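Local structure of putative Lipoprotein (Shewanella oneidensis, 3U24) at residues 407-411 and 412-416; 418-421 and 422-425; 426-429 and 430-434. The protein is a putative lipoprotein of unknown function that binds zinc and belongs to the DUF885 family, whose clan groups it with zinc metallopeptidases. All blocks are in the same frame, centred on the assembly; numbering follows the deposited sequence. Where two conformers were deposited one is given.

Interaction 1. Residues 407-411 and 412-416; sequences IHEAI and PGHYT. With ZN (zinc ion), chain F.
His408 and His414 bind one zinc ion from either side of the break between helix 401-409 and helix 414-423. The sequence from His408 to His414 reads HEAIPGH. It resembles the HExxH zinc motif of metallopeptidases with two residues added, which is consistent with the Peptidase_MA clan. The metal lies 1.9 Å from NE2 of His408 and 2.1 Å from NE2 of His414. The two side chains run side by side, pointing the same way, and the ring planes are nearly perpendicular, at 88°. In His408, CG is anti to the backbone N (chi1 177°), and this carries the ring to the metal. Its ND1 is hydrogen-bonded to Glu446, a second-shell residue that fixes the ring's rotation. Glu439 completes the protein ligands.

The tight part is the turn behind the metal. Pro412 follows a cis peptide bond, and the CG2 of Ile407 packs on its CD. Gly413 is the N-cap of the second helix; its CA comes within 3.4 Å of His408 O, a CA-H...O contact. The backbone N of His414 donates to His408 O at 2.9 Å, while the bond from Gly413 N to Ile407 O is weak. Thr416 OG1 gives a longer bond to Ala410 O, in the carbonyl plane and on a lone pair.

The metal side is more open: His414 is partly exposed and a water sits on the zinc. The Glu409 chain bends at chi2 (-66°) and brings its carboxylate to the edge of the His414 ring. The zinc-bound water donates to OE2 of Glu409 at 2.6 Å.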
ATOM      1  N   ILE A 407     -16.588   7.377   1.665  1.00 19.77           N
ATOM      2  CA  ILE A 407     -16.939   6.518   0.560  1.00 19.53           C
ATOM      3  C   ILE A 407     -15.778   5.575   0.255  1.00 19.90           C
ATOM      4  O   ILE A 407     -15.983   4.348   0.159  1.00 19.47           O
ATOM      5  CB  ILE A 407     -17.349   7.341  -0.672  1.00 19.24           C
ATOM      6  CG1 ILE A 407     -18.712   8.036  -0.394  1.00 19.22           C
ATOM      7  CG2 ILE A 407     -17.370   6.480  -1.926  1.00 18.56           C
ATOM      8  CD1 ILE A 407     -19.168   9.015  -1.469  1.00 19.57           C
ATOM      9  N   HIS A 408     -14.580   6.145   0.112  1.00 19.95           N
ATOM     10  CA  HIS A 408     -13.376   5.413  -0.255  1.00 20.53           C
ATOM     11  C   HIS A 408     -13.080   4.361   0.779  1.00 21.34           C
ATOM     12  O   HIS A 408     -12.789   3.220   0.453  1.00 21.09           O
ATOM     13  CB  HIS A 408     -12.173   6.370  -0.394  1.00 20.10           C
ATOM     14  CG  HIS A 408     -10.839   5.701  -0.698  1.00 19.57           C
ATOM     15  ND1 HIS A 408     -10.238   5.805  -1.888  1.00 19.72           N
ATOM     16  CD2 HIS A 408      -9.991   4.898   0.090  1.00 19.98           C
ATOM     17  CE1 HIS A 408      -9.044   5.084  -1.877  1.00 19.52           C
ATOM     18  NE2 HIS A 408      -8.894   4.541  -0.684  1.00 18.76           N
ATOM     19  N   GLU A 409     -13.117   4.748   2.037  1.00 22.59           N
ATOM     20  CA  GLU A 409     -12.653   3.871   3.118  1.00 24.75           C
ATOM     21  C   GLU A 409     -13.692   2.896   3.621  1.00 23.93           C
ATOM     22  O   GLU A 409     -13.370   1.791   4.002  1.00 23.84           O
ATOM     23  CB  GLU A 409     -12.162   4.716   4.318  1.00 27.35           C
ATOM     24  CG  GLU A 409     -10.894   5.477   4.027  1.00 29.02           C
ATOM     25  CD  GLU A 409      -9.723   4.557   3.810  1.00 32.13           C
ATOM     26  OE1 GLU A 409      -9.798   3.418   4.319  1.00 36.48           O
ATOM     27  OE2 GLU A 409      -8.737   4.957   3.148  1.00 35.74           O
ATOM     28  N   ALA A 410     -14.956   3.281   3.580  1.00 24.90           N
ATOM     29  CA  ALA A 410     -15.993   2.530   4.260  1.00 25.38           C
ATOM     30  C   ALA A 410     -17.072   2.027   3.297  1.00 26.06           C
ATOM     31  O   ALA A 410     -17.136   0.839   2.995  1.00 26.95           O
ATOM     32  CB  ALA A 410     -16.604   3.368   5.392  1.00 24.18           C
ATOM     33  N   ILE A 411     -17.934   2.902   2.814  1.00 25.93           N
ATOM     34  CA  ILE A 411     -19.094   2.419   2.094  1.00 27.13           C
ATOM     35  C   ILE A 411     -19.343   3.198   0.829  1.00 25.73           C
ATOM     36  O   ILE A 411     -19.535   4.386   0.896  1.00 26.14           O
ATOM     37  CB  ILE A 411     -20.319   2.437   3.042  1.00 30.72           C
ATOM     38  CG1 ILE A 411     -20.335   1.080   3.777  1.00 32.25           C
ATOM     39  CG2 ILE A 411     -21.609   2.692   2.256  1.00 30.35           C
ATOM     40  CD1 ILE A 411     -20.790   1.108   5.205  1.00 32.86           C
ATOM     41  N   PRO A 412     -19.307   2.536  -0.345  1.00 24.07           N
ATOM     42  CA  PRO A 412     -19.091   1.149  -0.631  1.00 23.03           C
ATOM     43  C   PRO A 412     -17.643   0.818  -1.044  1.00 22.56           C
ATOM     44  O   PRO A 412     -17.422  -0.119  -1.831  1.00 21.07           O
ATOM     45  CB  PRO A 412     -20.025   0.924  -1.796  1.00 23.35           C
ATOM     46  CG  PRO A 412     -19.892   2.164  -2.586  1.00 23.91           C
ATOM     47  CD  PRO A 412     -19.747   3.258  -1.550  1.00 24.35           C
ATOM     48  N   GLY A 413     -16.674   1.548  -0.485  1.00 21.30           N
ATOM     49  CA  GLY A 413     -15.252   1.297  -0.767  1.00 20.96           C
ATOM     50  C   GLY A 413     -14.590   0.144   0.001  1.00 20.89           C
ATOM     51  O   GLY A 413     -15.083  -1.027  -0.006  1.00 20.04           O
ATOM     52  N   HIS A 414     -13.485   0.449   0.696  1.00 20.46           N
ATOM     53  CA  HIS A 414     -12.677  -0.645   1.272  1.00 20.27           C
ATOM     54  C   HIS A 414     -13.413  -1.594   2.138  1.00 20.52           C
ATOM     55  O   HIS A 414     -13.213  -2.790   2.007  1.00 21.56           O
ATOM     56  CB  HIS A 414     -11.479  -0.137   2.041  1.00 20.12           C
ATOM     57  CG  HIS A 414     -10.411   0.409   1.176  1.00 20.11           C
ATOM     58  ND1 HIS A 414     -10.034  -0.193   0.027  1.00 20.68           N
ATOM     59  CD2 HIS A 414      -9.628   1.530   1.307  1.00 19.68           C
ATOM     60  CE1 HIS A 414      -9.070   0.538  -0.539  1.00 19.92           C
ATOM     61  NE2 HIS A 414      -8.791   1.556   0.280  1.00 19.97           N
ATOM     62  N   TYR A 415     -14.256  -1.120   3.045  1.00 21.00           N
ATOM     63  CA  TYR A 415     -14.877  -2.059   4.005  1.00 21.26           C
ATOM     64  C   TYR A 415     -15.833  -2.995   3.268  1.00 21.19           C
ATOM     65  O   TYR A 415     -15.815  -4.222   3.499  1.00 20.54           O
ATOM     66  CB  TYR A 415     -15.586  -1.347   5.163  1.00 22.49           C
ATOM     67  CG  TYR A 415     -16.382  -2.262   6.074  1.00 24.30           C
ATOM     68  CD1 TYR A 415     -15.753  -3.132   6.913  1.00 25.10           C
ATOM     69  CD2 TYR A 415     -17.788  -2.257   6.078  1.00 25.86           C
ATOM     70  CE1 TYR A 415     -16.460  -3.981   7.730  1.00 26.50           C
ATOM     71  CE2 TYR A 415     -18.502  -3.095   6.908  1.00 26.34           C
ATOM     72  CZ  TYR A 415     -17.819  -3.969   7.734  1.00 27.25           C
ATOM     73  OH  TYR A 415     -18.489  -4.841   8.620  1.00 29.82           O
ATOM     74  N   THR A 416     -16.626  -2.433   2.364  1.00 20.51           N
ATOM     75  CA  THR A 416     -17.540  -3.221   1.586  1.00 21.05           C
ATOM     76  C   THR A 416     -16.839  -4.271   0.756  1.00 21.30           C
ATOM     77  O   THR A 416     -17.265  -5.432   0.734  1.00 20.73           O
ATOM     78  CB  THR A 416     -18.385  -2.340   0.691  1.00 21.44           C
ATOM     79  OG1 THR A 416     -19.026  -1.380   1.533  1.00 22.09           O
ATOM     80  CG2 THR A 416     -19.458  -3.139  -0.040  1.00 21.04           C
TER
HETATM   81 ZN    ZN F 595      -7.594   3.245  -0.272  1.00 22.36          ZN
HETATM   82  O   HOH W   1      -6.835   4.017   1.571  1.00 27.28           O

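Interaction 2. Residues 418-421 and 422-425; sequences LVYS and NESP
The C-terminal end of helix 414-423 closes here with a short run of backbone bonds and a serine turned back on its own helix. Leu418 O accepts twice. Asn422 N donates to it at 3.0 Å, in the usual helical manner. Ser421 OG donates to it at 2.6 Å, and both donors come from the same face of the carbonyl plane. The hydroxyl gets there because OG sits between the backbone N and the carbonyl carbon of Ser421 (chi1 70°).

After that the helical pattern weakens. Asn422 N also makes a weak bond to Val419 O. Glu423 N makes a weak, long bond to Val419 O and a better one to Tyr420 O at 2.9 Å. This shift from a four-residue to a three-residue spacing is a tightening of the last turn. Glu423 N lies above the Tyr420 carbonyl plane, 55° out of it, so it does not use a lone pair.

Side chains touch little. The amide of Asn422 lies across Leu418, with OD1 4.1 Å from its CD1. The Glu423 carboxylate comes no nearer than 4.4 Å to the Tyr420 ring, from OE2 to CE2. Tyr420 is buried; its OH is hydrogen-bonded to Thr341 O and its side chain packs on Val340 and Leu556. Past Glu423, the Ser424 carbonyl is hydrogen-bonded to Asn89 and probably to Lys429.

Backbone N-H groups and the Ser421 hydroxyl donate to carbonyl oxygens, which implies that this helix end depends little on the exposed side chains of Asn422 and Glu423.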
ATOM      1  N   LEU A 418     -13.959  -5.574   1.367  1.00 22.26           N
ATOM      2  CA  LEU A 418     -13.412  -6.596   2.275  1.00 23.63           C
ATOM      3  C   LEU A 418     -14.488  -7.605   2.683  1.00 23.66           C
ATOM      4  O   LEU A 418     -14.236  -8.785   2.705  1.00 24.50           O
ATOM      5  CB  LEU A 418     -12.821  -5.956   3.544  1.00 24.94           C
ATOM      6  CG  LEU A 418     -12.439  -6.842   4.754  1.00 25.94           C
ATOM      7  CD1 LEU A 418     -11.225  -7.722   4.441  1.00 25.66           C
ATOM      8  CD2 LEU A 418     -12.132  -5.955   5.963  1.00 26.62           C
ATOM      9  N   VAL A 419     -15.669  -7.137   3.048  1.00 23.83           N
ATOM     10  CA  VAL A 419     -16.773  -8.044   3.355  1.00 24.61           C
ATOM     11  C   VAL A 419     -17.060  -8.973   2.168  1.00 25.28           C
ATOM     12  O   VAL A 419     -17.166 -10.192   2.338  1.00 25.63           O
ATOM     13  CB  VAL A 419     -18.054  -7.300   3.766  1.00 24.90           C
ATOM     14  CG1 VAL A 419     -19.227  -8.295   3.901  1.00 24.95           C
ATOM     15  CG2 VAL A 419     -17.820  -6.544   5.063  1.00 24.18           C
ATOM     16  N   TYR A 420     -17.151  -8.423   0.959  1.00 24.67           N
ATOM     17  CA  TYR A 420     -17.399  -9.265  -0.190  1.00 25.58           C
ATOM     18  C   TYR A 420     -16.282 -10.292  -0.365  1.00 26.57           C
ATOM     19  O   TYR A 420     -16.580 -11.461  -0.575  1.00 26.20           O
ATOM     20  CB  TYR A 420     -17.684  -8.472  -1.464  1.00 24.82           C
ATOM     21  CG  TYR A 420     -19.167  -8.100  -1.611  1.00 24.49           C
ATOM     22  CD1 TYR A 420     -19.692  -7.044  -0.941  1.00 24.55           C
ATOM     23  CD2 TYR A 420     -20.015  -8.837  -2.407  1.00 25.42           C
ATOM     24  CE1 TYR A 420     -21.023  -6.712  -1.058  1.00 25.65           C
ATOM     25  CE2 TYR A 420     -21.373  -8.543  -2.519  1.00 25.62           C
ATOM     26  CZ  TYR A 420     -21.872  -7.469  -1.847  1.00 26.05           C
ATOM     27  OH  TYR A 420     -23.181  -7.085  -1.962  1.00 26.24           O
ATOM     28  N   SER A 421     -15.025  -9.886  -0.169  1.00 27.02           N
ATOM     29  CA  SER A 421     -13.906 -10.833  -0.293  1.00 28.76           C
ATOM     30  C   SER A 421     -13.883 -11.891   0.806  1.00 29.98           C
ATOM     31  O   SER A 421     -13.238 -12.900   0.648  1.00 28.06           O
ATOM     32  CB  SER A 421     -12.548 -10.122  -0.244  1.00 28.20           C
ATOM     33  OG  SER A 421     -12.356  -9.642   1.064  1.00 29.67           O
ATOM     34  N   ASN A 422     -14.539 -11.645   1.932  1.00 32.55           N
ATOM     35  CA  ASN A 422     -14.689 -12.691   2.917  1.00 35.98           C
ATOM     36  C   ASN A 422     -15.759 -13.765   2.500  1.00 37.16           C
ATOM     37  O   ASN A 422     -15.771 -14.796   3.111  1.00 38.85           O
ATOM     38  CB  ASN A 422     -14.947 -12.106   4.331  1.00 37.69           C
ATOM     39  CG  ASN A 422     -13.721 -11.432   4.941  1.00 39.06           C
ATOM     40  OD1 ASN A 422     -13.852 -10.517   5.770  1.00 44.93           O
ATOM     41  ND2 ASN A 422     -12.534 -11.881   4.566  1.00 38.96           N
ATOM     42  N   GLU A 423     -16.588 -13.530   1.463  1.00 39.69           N
ATOM     43  CA  GLU A 423     -17.579 -14.514   0.938  1.00 42.06           C
ATOM     44  C   GLU A 423     -16.779 -15.763   0.451  1.00 44.56           C
ATOM     45  O   GLU A 423     -17.068 -16.886   0.896  1.00 49.80           O
ATOM     46  CB  GLU A 423     -18.642 -13.965  -0.163  1.00 42.99           C
ATOM     47  CG  GLU A 423     -19.855 -13.007   0.269  1.00 44.08           C
ATOM     48  CD  GLU A 423     -21.178 -12.866  -0.666  1.00 48.49           C
ATOM     49  OE1 GLU A 423     -21.355 -13.401  -1.818  1.00 47.44           O
ATOM     50  OE2 GLU A 423     -22.187 -12.211  -0.219  1.00 50.71           O
ATOM     51  N   SER A 424     -15.749 -15.590  -0.382  1.00 45.36           N
ATOM     52  CA  SER A 424     -14.992 -16.745  -0.932  1.00 45.10           C
ATOM     53  C   SER A 424     -13.465 -16.691  -0.745  1.00 39.85           C
ATOM     54  O   SER A 424     -12.710 -16.633  -1.693  1.00 34.37           O
ATOM     55  CB  SER A 424     -15.338 -16.914  -2.418  1.00 49.42           C
ATOM     56  OG  SER A 424     -16.662 -17.431  -2.552  1.00 56.18           O
ATOM     57  N   PRO A 425     -13.003 -16.753   0.498  1.00 37.48           N
ATOM     58  CA  PRO A 425     -11.584 -16.461   0.726  1.00 34.97           C
ATOM     59  C   PRO A 425     -10.602 -17.590   0.349  1.00 32.75           C
ATOM     60  O   PRO A 425     -10.968 -18.736   0.213  1.00 32.32           O
ATOM     61  CB  PRO A 425     -11.540 -16.234   2.246  1.00 36.28           C
ATOM     62  CG  PRO A 425     -12.587 -17.184   2.762  1.00 37.28           C
ATOM     63  CD  PRO A 425     -13.674 -17.253   1.712  1.00 36.55           C
TER

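Interaction 3. Residues 426-429 and 430-434; sequences SLVK and SLFGN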
ATOM      1  N   SER A 426      -9.350 -17.245   0.154  1.00 30.66           N
ATOM      2  CA  SER A 426      -8.307 -18.243   0.088  1.00 29.68           C
ATOM      3  C   SER A 426      -7.070 -17.694   0.747  1.00 28.37           C
ATOM      4  O   SER A 426      -6.838 -16.477   0.744  1.00 28.32           O
ATOM      5  CB  SER A 426      -7.996 -18.639  -1.353  1.00 28.63           C
ATOM      6  OG  SER A 426      -7.121 -17.713  -1.941  1.00 28.40           O
ATOM      7  N   LEU A 427      -6.272 -18.593   1.306  1.00 28.47           N
ATOM      8  CA  LEU A 427      -5.023 -18.202   1.939  1.00 28.55           C
ATOM      9  C   LEU A 427      -4.132 -17.456   0.950  1.00 26.55           C
ATOM     10  O   LEU A 427      -3.651 -16.396   1.250  1.00 26.86           O
ATOM     11  CB  LEU A 427      -4.322 -19.435   2.536  1.00 30.79           C
ATOM     12  CG  LEU A 427      -3.220 -19.207   3.599  1.00 32.67           C
ATOM     13  CD1 LEU A 427      -3.610 -18.191   4.676  1.00 31.82           C
ATOM     14  CD2 LEU A 427      -2.839 -20.540   4.257  1.00 32.65           C
ATOM     15  N   VAL A 428      -3.972 -17.975  -0.267  1.00 25.94           N
ATOM     16  CA  VAL A 428      -3.179 -17.302  -1.295  1.00 24.38           C
ATOM     17  C   VAL A 428      -3.620 -15.860  -1.610  1.00 24.36           C
ATOM     18  O   VAL A 428      -2.784 -14.977  -1.687  1.00 24.10           O
ATOM     19  CB  VAL A 428      -3.089 -18.160  -2.569  1.00 23.72           C
ATOM     20  CG1 VAL A 428      -2.414 -17.400  -3.708  1.00 22.03           C
ATOM     21  CG2 VAL A 428      -2.325 -19.444  -2.244  1.00 23.29           C
ATOM     22  N   LYS A 429      -4.916 -15.624  -1.781  0.50 24.31           N
ATOM     23  CA  LYS A 429      -5.410 -14.275  -2.025  0.50 24.09           C
ATOM     24  C   LYS A 429      -5.212 -13.389  -0.829  0.50 24.50           C
ATOM     25  O   LYS A 429      -4.938 -12.210  -0.993  0.50 25.33           O
ATOM     26  CB  LYS A 429      -6.895 -14.244  -2.385  0.50 23.75           C
ATOM     27  CG  LYS A 429      -7.248 -14.947  -3.675  0.50 23.26           C
ATOM     28  CD  LYS A 429      -8.643 -14.547  -4.158  0.50 22.70           C
ATOM     29  CE  LYS A 429      -9.740 -15.019  -3.223  0.50 22.14           C
ATOM     30  NZ  LYS A 429     -10.946 -15.332  -4.022  0.50 22.04           N
ATOM     31  N   SER A 430      -5.373 -13.930   0.374  1.00 24.80           N
ATOM     32  CA  SER A 430      -5.191 -13.126   1.574  1.00 25.52           C
ATOM     33  C   SER A 430      -3.734 -12.685   1.696  1.00 25.65           C
ATOM     34  O   SER A 430      -3.483 -11.555   1.983  1.00 26.07           O
ATOM     35  CB  SER A 430      -5.642 -13.881   2.826  1.00 27.03           C
ATOM     36  OG  SER A 430      -7.041 -14.083   2.786  1.00 27.98           O
ATOM     37  N   LEU A 431      -2.784 -13.563   1.382  1.00 25.98           N
ATOM     38  CA  LEU A 431      -1.368 -13.229   1.459  1.00 25.52           C
ATOM     39  C   LEU A 431      -0.852 -12.427   0.282  1.00 26.30           C
ATOM     40  O   LEU A 431      -0.007 -11.555   0.451  1.00 26.76           O
ATOM     41  CB  LEU A 431      -0.547 -14.507   1.582  1.00 25.24           C
ATOM     42  CG  LEU A 431      -0.806 -15.390   2.803  1.00 26.28           C
ATOM     43  CD1 LEU A 431      -0.084 -16.746   2.681  1.00 26.72           C
ATOM     44  CD2 LEU A 431      -0.398 -14.678   4.077  1.00 26.00           C
ATOM     45  N   PHE A 432      -1.313 -12.717  -0.928  1.00 26.54           N
ATOM     46  CA  PHE A 432      -0.651 -12.172  -2.113  1.00 27.47           C
ATOM     47  C   PHE A 432      -1.584 -11.512  -3.060  1.00 28.39           C
ATOM     48  O   PHE A 432      -1.321 -11.495  -4.251  1.00 29.29           O
ATOM     49  CB  PHE A 432       0.079 -13.260  -2.883  1.00 28.06           C
ATOM     50  CG  PHE A 432       0.976 -14.061  -2.039  1.00 28.73           C
ATOM     51  CD1 PHE A 432       2.021 -13.462  -1.394  1.00 31.50           C
ATOM     52  CD2 PHE A 432       0.770 -15.389  -1.871  1.00 31.11           C
ATOM     53  CE1 PHE A 432       2.851 -14.192  -0.577  1.00 32.40           C
ATOM     54  CE2 PHE A 432       1.596 -16.141  -1.064  1.00 31.69           C
ATOM     55  CZ  PHE A 432       2.620 -15.535  -0.388  1.00 30.92           C
ATOM     56  N   GLY A 433      -2.627 -10.901  -2.523  1.00 30.37           N
ATOM     57  CA  GLY A 433      -3.660 -10.269  -3.340  1.00 30.77           C
ATOM     58  C   GLY A 433      -3.200  -8.974  -3.964  1.00 29.11           C
ATOM     59  O   GLY A 433      -2.173  -8.461  -3.613  1.00 29.45           O
ATOM     60  N   ASN A 434      -3.992  -8.442  -4.877  1.00 28.07           N
ATOM     61  CA  ASN A 434      -3.552  -7.336  -5.736  1.00 25.57           C
ATOM     62  C   ASN A 434      -3.965  -6.013  -5.173  1.00 24.14           C
ATOM     63  O   ASN A 434      -5.131  -5.731  -5.070  1.00 25.29           O
ATOM     64  CB  ASN A 434      -4.149  -7.559  -7.136  1.00 24.54           C
ATOM     65  CG  ASN A 434      -3.691  -6.563  -8.145  1.00 22.89           C
ATOM     66  OD1 ASN A 434      -4.415  -5.621  -8.462  1.00 22.63           O
ATOM     67  ND2 ASN A 434      -2.504  -6.765  -8.680  1.00 21.89           N
TER
HETATM   68  O   HOH W   2      -9.098 -13.831   0.431  1.00 45.29           O
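Ser430 N donates to Ser426 O at 3.0 Å, across the first turn of the short helix 427-432. Ser426 is the N-cap of this helix. Its OG accepts from Lys429 N at 3.0 Å in an almost straight bond (168°), and it is also hydrogen-bonded to Asp93 of helix 88-111. Two more helical bonds follow. Leu431 N donates to Leu427 O at 3.0 Å, and Phe432 N donates to Val428 O at 2.8 Å. A water is hydrogen-bonded to Ser430 OG and more weakly to Ser426 N.

Lys429 was modelled in two conformers. In the one given, the chain bends at chi3 (-66°) and chi4, and NZ is hydrogen-bonded to the backbone oxygen of Tyr558.

The apolar packing lies further out. Leu431 CD1 meets Leu427 CG at 4.1 Å, the two side chains crossing at a slant. Val428 CG1 lies 4.2 Å from CD2 of Phe432. Leu431 and Phe432 both press on Ile33 of helix 25-39, and Phe432 also reaches Leu100 of helix 88-111. Asn434 is the N-cap of the next helix, with OD1 accepting from Met437 N. CB of Leu431 sits 3.6 Å above the plane of the Phe432 ring, over its centre.

Overall arrangement
The three interactions follow one another along a single run of chain, 407-434. Interaction 1 is buried, interaction 2 is at the surface and interaction 3 is partly buried. Interactions 1 and 2 share helix 414-423: one forms its metal-bound start, the other its end. Interaction 3 takes up the next short helix, 427-432, and joins interaction 2 through the Lys429 side chain. The chemistry changes with place. Zinc and its histidines dominate interaction 1, backbone bonds dominate interaction 2, and interaction 3 adds apolar packing against other helices to a capped start. Interactions 1 and 3 do not touch.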